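Local structure of activator of 2-hydroxyisocaproyl-CoA dehydratase (Clostridium difficile, 4EHU) at the interface of chains A and B. The protein transfers one electron to (R)-2-hydroxyisocaproyl-CoA dehydratase as ATP is hydrolysed, which activates that radical enzyme in the reductive branch of L-leucine fermentation. Sequence-based numbering; all coordinates share one arbitrary frame. Chains: chain A/B, Activator of 2-hydroxyisocaproyl-CoA dehydratase.

Contact 1: the interface of chains A and B. Residues chain A 126, 131, 135, 165; chain B 166-167, 170.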
loop_
_atom_site.group_PDB
_atom_site.type_symbol
_atom_site.label_atom_id
_atom_site.label_comp_id
_atom_site.label_asym_id
_atom_site.label_seq_id
_atom_site.Cartn_x
_atom_site.Cartn_y
_atom_site.Cartn_z
ATOM N N ALA A 126 -3.851 -0.970 0.490
ATOM C CA ALA A 126 -4.068 -2.414 0.360
ATOM C C ALA A 126 -3.858 -3.173 1.681
ATOM O O ALA A 126 -4.393 -4.291 1.864
ATOM C CB ALA A 126 -3.176 -2.984 -0.706
ATOM N N ARG A 131 -6.726 -7.890 -0.139
ATOM C CA ARG A 131 -5.666 -7.731 -1.123
ATOM C C ARG A 131 -4.318 -8.091 -0.512
ATOM O O ARG A 131 -3.499 -8.741 -1.145
ATOM C CB ARG A 131 -5.614 -6.292 -1.617
ATOM C CG ARG A 131 -4.642 -6.099 -2.758
ATOM C CD ARG A 131 -4.966 -7.056 -3.895
ATOM N NE ARG A 131 -4.146 -6.781 -5.061
ATOM C CZ ARG A 131 -4.509 -5.973 -6.051
ATOM N NH1 ARG A 131 -5.688 -5.369 -6.035
ATOM N NH2 ARG A 131 -3.686 -5.774 -7.059
ATOM N N VAL A 135 -2.029 -11.130 -1.863
ATOM C CA VAL A 135 -0.633 -10.899 -2.241
ATOM C C VAL A 135 0.311 -11.840 -1.494
ATOM O O VAL A 135 1.212 -12.438 -2.092
ATOM C CB VAL A 135 -0.218 -9.429 -1.977
ATOM C CG1 VAL A 135 1.283 -9.285 -1.986
ATOM C CG2 VAL A 135 -0.847 -8.502 -3.033
ATOM N N THR A 165 1.852 -3.140 2.587
ATOM C CA THR A 165 1.833 -4.404 1.851
ATOM C C THR A 165 3.144 -4.664 1.105
ATOM O O THR A 165 3.669 -5.790 1.121
ATOM C CB THR A 165 0.691 -4.414 0.815
ATOM O OG1 THR A 165 -0.564 -4.137 1.461
ATOM C CG2 THR A 165 0.627 -5.751 0.091
ATOM N N VAL B 166 0.133 -0.863 -4.530
ATOM C CA VAL B 166 -0.472 -2.124 -4.933
ATOM C C VAL B 166 -1.662 -1.872 -5.846
ATOM O O VAL B 166 -1.752 -2.448 -6.910
ATOM C CB VAL B 166 -0.926 -2.934 -3.700
ATOM C CG1 VAL B 166 -1.522 -4.274 -4.119
ATOM C CG2 VAL B 166 0.277 -3.131 -2.763
ATOM N N PHE B 167 -2.555 -0.988 -5.433
ATOM C CA PHE B 167 -3.714 -0.673 -6.259
ATOM C C PHE B 167 -3.261 0.040 -7.563
ATOM O O PHE B 167 -3.859 -0.174 -8.632
ATOM C CB PHE B 167 -4.711 0.188 -5.472
ATOM C CG PHE B 167 -5.385 -0.542 -4.325
ATOM C CD1 PHE B 167 -5.686 -1.888 -4.418
ATOM C CD2 PHE B 167 -5.711 0.137 -3.158
ATOM C CE1 PHE B 167 -6.318 -2.573 -3.355
ATOM C CE2 PHE B 167 -6.348 -0.527 -2.102
ATOM C CZ PHE B 167 -6.643 -1.885 -2.200
ATOM N N SER B 170 -2.170 -2.364 -10.293
ATOM C CA SER B 170 -3.282 -2.942 -11.034
ATOM C C SER B 170 -3.787 -1.973 -12.078
ATOM O O SER B 170 -4.132 -2.370 -13.193
ATOM C CB SER B 170 -4.415 -3.319 -10.091
ATOM O OG SER B 170 -4.005 -4.407 -9.287
#

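Contact 2: the interface of chains A and B. Residues chain A 164, 167; chain B 103, 123-126.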
loop_
_atom_site.group_PDB
_atom_site.type_symbol
_atom_site.label_atom_id
_atom_site.label_comp_id
_atom_site.label_asym_id
_atom_site.label_seq_id
_atom_site.Cartn_x
_atom_site.Cartn_y
_atom_site.Cartn_z
ATOM N N CYS A 164 3.079 -1.598 5.537
ATOM C CA CYS A 164 2.782 -1.481 4.109
ATOM C C CYS A 164 2.817 -2.862 3.454
ATOM O O CYS A 164 3.712 -3.672 3.735
ATOM C CB CYS A 164 3.834 -0.579 3.476
ATOM S SG CYS A 164 3.865 -0.541 1.657
ATOM N N PHE A 167 6.289 -3.318 1.503
ATOM C CA PHE A 167 7.424 -3.572 2.388
ATOM C C PHE A 167 7.254 -4.892 3.159
ATOM O O PHE A 167 8.233 -5.600 3.406
ATOM C CB PHE A 167 7.637 -2.409 3.361
ATOM C CG PHE A 167 8.046 -1.124 2.695
ATOM C CD1 PHE A 167 8.936 -1.127 1.624
ATOM C CD2 PHE A 167 7.544 0.087 3.135
ATOM C CE1 PHE A 167 9.323 0.059 1.007
ATOM C CE2 PHE A 167 7.922 1.287 2.516
ATOM C CZ PHE A 167 8.819 1.274 1.453
ATOM N N GLN B 103 13.428 3.568 -0.018
ATOM C CA GLN B 103 12.413 3.096 0.922
ATOM C C GLN B 103 11.765 4.216 1.709
ATOM O O GLN B 103 10.733 4.006 2.336
ATOM C CB GLN B 103 12.963 2.027 1.870
ATOM C CG GLN B 103 13.780 2.559 3.040
ATOM C CD GLN B 103 14.205 1.457 3.999
ATOM O OE1 GLN B 103 13.818 0.291 3.846
ATOM N NE2 GLN B 103 14.990 1.822 5.004
ATOM N N ASP B 123 8.163 7.032 5.895
ATOM C CA ASP B 123 8.923 5.788 5.855
ATOM C C ASP B 123 8.020 4.578 6.033
ATOM O O ASP B 123 8.510 3.460 6.204
ATOM C CB ASP B 123 10.050 5.764 6.892
ATOM C CG ASP B 123 9.553 5.868 8.337
ATOM O OD1 ASP B 123 8.344 6.030 8.579
ATOM O OD2 ASP B 123 10.408 5.808 9.243
ATOM N N LYS B 124 6.719 4.804 5.988
ATOM C CA LYS B 124 5.787 3.700 6.251
ATOM C C LYS B 124 5.021 3.223 5.040
ATOM O O LYS B 124 4.422 2.148 5.093
ATOM C CB LYS B 124 4.804 4.069 7.369
ATOM C CG LYS B 124 5.450 4.090 8.755
ATOM C CD LYS B 124 6.253 2.814 9.067
ATOM C CE LYS B 124 5.363 1.574 9.215
ATOM N NZ LYS B 124 6.126 0.391 9.706
ATOM N N CYS B 125 5.019 4.014 3.971
ATOM C CA CYS B 125 4.250 3.716 2.771
ATOM C C CYS B 125 5.165 3.686 1.556
ATOM O O CYS B 125 5.944 4.618 1.340
ATOM C CB CYS B 125 3.159 4.783 2.589
ATOM S SG CYS B 125 2.254 4.732 1.044
ATOM N N ALA B 126 5.088 2.638 0.743
ATOM C CA ALA B 126 5.967 2.564 -0.419
ATOM C C ALA B 126 5.627 3.592 -1.488
ATOM O O ALA B 126 6.472 3.903 -2.336
ATOM C CB ALA B 126 5.938 1.200 -1.026
HETATM O O HOH W 1 5.588 0.043 6.474
#

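Contact 1: the interface of chains A and B
A:Arg131 runs from helix 130-140 of one subunit toward the start of helix 165-177 of the other, where B:Val166, B:Phe167 and B:Ser170 receive it. The protein is a HadI-family activator with an actin-type ATPase fold, and its homodimer holds one [4Fe-4S] cluster between the subunits. The arginine can be followed outward. Its CB lies near the rim of the B:Phe167 ring, at CE1. CG is anti to the backbone N (chi1 -173°) and reaches both neighbours, 3.9 Å from CG1 of B:Val166 and close to CE1 of B:Phe167. The chain then bends at chi2, which carries the rest of it along the valine. NE of A:Arg131 comes 3.7 Å from B:Val166 CG1. The guanidinium ends at the serine, one turn further along the partner helix. NH2 of A:Arg131 donates a hydrogen bond to the hydroxyl OG of B:Ser170 at 2.6 Å. The bond is fairly straight, 162° at the hydrogen, and OG lies nearly in the guanidinium plane. NH1 of A:Arg131 lies at the edge of the B:Phe167 ring, in its plane, 3.8 Å from CD1 of B:Phe167. The guanidinium and ring planes are 68° apart, so this is an edge approach and not a stack.

B:Val166 divides its branches between neighbours of chain A. CG1 faces the arginine. CG2 of B:Val166 goes to A:Thr165, 3.8 Å from its CB and about as near its methyl CG2; the two side chains cross at about a right angle. CB of B:Val166 sits 3.7 Å from CB of A:Ala126. That alanine follows the cluster ligand A:Cys125 in sequence. Its methyl lies over one face of the B:Phe167 ring, displaced toward the rim, and CA of A:Ala126 is 3.7 Å from CZ of B:Phe167.

Contact 2: the interface of chains A and B
A:Cys164 and B:Ala126 meet through a hydrogen bond to sulfur beside the [4Fe-4S] cluster. Cys164 and Cys125 are the cluster ligands of each subunit, so the cluster is shared across the two-fold axis of this HadI-type ATPase. The backbone N of B:Ala126 donates to the thiolate sulfur SG of A:Cys164 at 3.5 Å, with 151° at the hydrogen. With SG anti to its backbone N (chi1 169°), the sulfur faces the N-H of B:Ala126. Within chain A, the backbone N of A:Phe167 makes a weak hydrogen bond to the same sulfur. Two peptide N-H groups, one from each subunit, are thus directed at one ligand atom, the one within chain A through the weak bond. Such bonds may lower the electron density on the sulfur and could tune the potential of the cluster.

Polar contact also runs through a water. Water 1 lies 3.1 Å from the backbone N of A:Cys164 and 2.8 Å from the carbonyl O of B:Lys124. It therefore bridges the two cluster loops. The same water lies in the plane of the A:Phe167 ring, at its edge. B:Lys124 takes part through its backbone; the residue is poorly ordered, and its side-chain position should be read with caution.

Van der Waals contacts complete the patch. CB of A:Cys164 approaches the carbonyl O of B:Lys124 to 3.2 Å. The ring of A:Phe167 enters from helix 165-177 and packs on B:Ala126 as its symmetry mate does. Its CE2 lies 3.6 Å from the backbone N of B:Ala126 and runs close to the backbone of B:Cys125. The methyl CB of B:Ala126 touches both the sulfur and the ring. At the far end lies B:Gln103, a residue of the ATP site. Its backbone carbonyl O meets the ring rim without a hydrogen bond, 3.5 Å from CZ of A:Phe167.

Contact 1 and contact 2 lie about 13 Å apart, measured between the centres of their C-alpha atoms. Both pair the start of helix 165-177 in one subunit with the cluster loop of the other, with the chains exchanged. Ala126 and Phe167 occur in both, with their chains exchanged, so two-fold symmetry repeats their packing on either side of the cluster. Contact 1 adds helix 130-140 to the join. Contact 2 adds a residue of the ATP site. This proximity suggests a route by which nucleotide state could reach the dimer interface and the cluster, although one structure does not show such movement.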